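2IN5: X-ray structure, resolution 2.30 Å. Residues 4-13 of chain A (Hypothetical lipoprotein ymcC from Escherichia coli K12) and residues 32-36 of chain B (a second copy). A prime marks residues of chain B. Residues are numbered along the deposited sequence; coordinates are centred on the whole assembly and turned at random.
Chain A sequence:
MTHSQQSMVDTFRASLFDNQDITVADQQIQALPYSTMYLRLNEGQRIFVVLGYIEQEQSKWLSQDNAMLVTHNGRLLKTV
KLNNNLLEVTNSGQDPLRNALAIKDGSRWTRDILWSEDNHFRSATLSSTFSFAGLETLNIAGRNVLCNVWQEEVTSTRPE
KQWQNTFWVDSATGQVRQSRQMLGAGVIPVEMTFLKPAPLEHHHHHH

Chain A 4-13: SQQSMVDTFR
Chain B (32-36) LPYST

Residues 4-7 of chain A are extended and lead into a helix that begins at Met8 and continues beyond Arg13. The chain B stretch has no regular helix. Its backbone is extended at Tyr34′ (phi/psi -160/160), and the register is set by Gln6 and Tyr34′, whose CA atoms lie 4.7 Å apart.

Gln6 satisfies both of its backbone polar groups on Ser35′. Gln6 N donates to Ser35′ OG at 2.8 Å, and Ser35′ N donates to Gln6 O, also at 2.8 Å. Both are nearly straight, at 166° and 158°. The Ser35′ side chain is m (chi1 -49°) and points toward chain A, which brings its hydroxyl to the Gln6 amide.

Gln6 is t, p, with chi3 near 30°. Its CB points toward chain B, but its end leads away and folds back over the helix start, where Gln6 NE2 donates to Thr11 OG1 at 3.0 Å. Thr11 is m. Thr11 OG1 lies 3.1 Å from Pro33′ O and 3.2 Å from Ser7 O; the geometry does not settle which receives the proton. Ser7 O also accepts from Thr11 N at 3.1 Å, the first helical turn.

Ser7, chi1 p, caps the helix: Asp10 N donates to Ser7 OG at 3.2 Å. Asp10 OD1 forms a salt bridge with Arg13 NH2 at 2.7 Å. Phe12 N donates to Met8 O at 3.0 Å.

Tyr34′ (chi1 p, chi2 73°) makes the apolar contact. Selenomethionine Met8, m, t, t, lies over one face of its ring: Met8 CG is 3.5 Å from the centroid of the Tyr34′ ring and Met8 SE 4.3 Å from it. Met8 CE comes within 3.0 Å of Tyr34′ CE1, a tight approach. Phe12, chi1 m, presents its ring edge, with Phe12 CE2 3.6 Å from Tyr34′ CE2.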

# COMPACT_ATOMS: atom_id res chain seq x y z
N SER A 4 6.80 4.68 -17.42
CA SER A 4 5.84 4.96 -16.35
C SER A 4 4.57 4.15 -16.57
O SER A 4 4.13 3.95 -17.70
CB SER A 4 5.51 6.45 -16.29
OG SER A 4 4.91 6.90 -17.49
N GLN A 5 3.98 3.69 -15.46
CA GLN A 5 2.76 2.91 -15.53
C GLN A 5 1.63 3.77 -14.98
O GLN A 5 1.87 4.81 -14.37
CB GLN A 5 2.89 1.65 -14.68
CG GLN A 5 4.26 0.99 -14.67
CD GLN A 5 4.32 -0.21 -13.71
OE1 GLN A 5 4.04 -1.34 -14.10
NE2 GLN A 5 4.67 0.05 -12.46
N GLN A 6 0.39 3.35 -15.21
CA GLN A 6 -0.76 4.10 -14.72
C GLN A 6 -1.59 3.18 -13.82
O GLN A 6 -2.21 2.24 -14.31
CB GLN A 6 -1.60 4.59 -15.92
CG GLN A 6 -2.63 5.67 -15.63
CD GLN A 6 -2.03 6.88 -14.92
OE1 GLN A 6 -0.86 7.21 -15.11
NE2 GLN A 6 -2.84 7.55 -14.10
N SER A 7 -1.58 3.42 -12.51
CA SER A 7 -2.35 2.58 -11.59
C SER A 7 -3.78 3.06 -11.50
O SER A 7 -4.08 4.22 -11.82
CB SER A 7 -1.74 2.58 -10.18
OG SER A 7 -1.95 3.82 -9.52
N MSE A 8 -4.67 2.18 -11.05
CA MSE A 8 -6.08 2.52 -10.90
C MSE A 8 -6.26 3.56 -9.83
O MSE A 8 -7.13 4.42 -9.92
CB MSE A 8 -6.90 1.29 -10.51
CG MSE A 8 -7.07 0.23 -11.57
SE MSE A 8 -8.58 -0.85 -11.08
CE MSE A 8 -8.64 -2.06 -12.57
N VAL A 9 -5.47 3.49 -8.78
CA VAL A 9 -5.61 4.46 -7.72
C VAL A 9 -5.32 5.86 -8.24
O VAL A 9 -6.08 6.78 -7.99
CB VAL A 9 -4.71 4.12 -6.52
CG1 VAL A 9 -4.63 5.30 -5.56
CG2 VAL A 9 -5.29 2.91 -5.79
N ASP A 10 -4.23 6.02 -8.97
CA ASP A 10 -3.89 7.34 -9.50
C ASP A 10 -4.92 7.85 -10.48
O ASP A 10 -5.31 9.00 -10.42
CB ASP A 10 -2.52 7.30 -10.16
CG ASP A 10 -1.41 7.10 -9.16
OD1 ASP A 10 -1.37 7.88 -8.18
OD2 ASP A 10 -0.58 6.19 -9.36
N THR A 11 -5.36 6.98 -11.38
CA THR A 11 -6.34 7.34 -12.38
C THR A 11 -7.68 7.79 -11.80
O THR A 11 -8.20 8.85 -12.15
CB THR A 11 -6.58 6.18 -13.34
OG1 THR A 11 -5.41 6.00 -14.14
CG2 THR A 11 -7.77 6.45 -14.22
N PHE A 12 -8.25 6.98 -10.90
CA PHE A 12 -9.52 7.30 -10.29
C PHE A 12 -9.41 8.39 -9.24
O PHE A 12 -10.38 9.09 -8.96
CB PHE A 12 -10.15 6.03 -9.72
CG PHE A 12 -10.71 5.12 -10.78
CD1 PHE A 12 -12.03 5.23 -11.18
CD2 PHE A 12 -9.88 4.21 -11.43
CE1 PHE A 12 -12.54 4.45 -12.22
CE2 PHE A 12 -10.37 3.42 -12.48
CZ PHE A 12 -11.71 3.54 -12.88
N ARG A 13 -8.22 8.55 -8.67
CA ARG A 13 -8.00 9.58 -7.67
C ARG A 13 -7.96 10.93 -8.39
O ARG A 13 -8.54 11.91 -7.93
CB ARG A 13 -6.68 9.34 -6.94
CG ARG A 13 -6.33 10.37 -5.87
CD ARG A 13 -5.14 9.88 -5.03
NE ARG A 13 -3.98 9.62 -5.88
CZ ARG A 13 -3.04 10.52 -6.15
NH1 ARG A 13 -3.12 11.74 -5.63
NH2 ARG A 13 -2.04 10.21 -6.96
N LEU B 32 -8.80 -0.00 -21.05
CA LEU B 32 -8.95 0.83 -19.85
C LEU B 32 -7.84 1.88 -19.70
O LEU B 32 -6.74 1.71 -20.22
CB LEU B 32 -9.01 -0.05 -18.61
CG LEU B 32 -8.33 -1.42 -18.70
CD1 LEU B 32 -9.20 -2.38 -19.48
CD2 LEU B 32 -6.95 -1.27 -19.36
N PRO B 33 -8.12 2.97 -18.96
CA PRO B 33 -7.17 4.07 -18.71
C PRO B 33 -6.12 3.76 -17.65
O PRO B 33 -5.74 4.64 -16.87
CB PRO B 33 -8.09 5.21 -18.30
CG PRO B 33 -9.11 4.50 -17.51
CD PRO B 33 -9.43 3.30 -18.38
N TYR B 34 -5.67 2.51 -17.60
CA TYR B 34 -4.61 2.11 -16.65
C TYR B 34 -3.91 0.82 -17.07
O TYR B 34 -4.40 0.05 -17.89
CB TYR B 34 -5.15 2.02 -15.21
CG TYR B 34 -6.42 1.24 -15.05
CD1 TYR B 34 -6.42 -0.15 -15.17
CD2 TYR B 34 -7.64 1.90 -14.91
CE1 TYR B 34 -7.60 -0.86 -15.16
CE2 TYR B 34 -8.84 1.19 -14.90
CZ TYR B 34 -8.81 -0.18 -15.04
OH TYR B 34 -9.98 -0.89 -15.09
N SER B 35 -2.71 0.63 -16.52
CA SER B 35 -1.90 -0.53 -16.82
C SER B 35 -2.64 -1.81 -16.45
O SER B 35 -3.33 -1.87 -15.44
CB SER B 35 -0.58 -0.45 -16.06
OG SER B 35 0.01 0.82 -16.23
N THR B 36 -2.54 -2.82 -17.31
CA THR B 36 -3.19 -4.09 -17.04
C THR B 36 -2.20 -5.21 -17.33
O THR B 36 -1.09 -4.95 -17.79
CB THR B 36 -4.48 -4.28 -17.87
OG1 THR B 36 -4.23 -4.00 -19.25
CG2 THR B 36 -5.57 -3.35 -17.35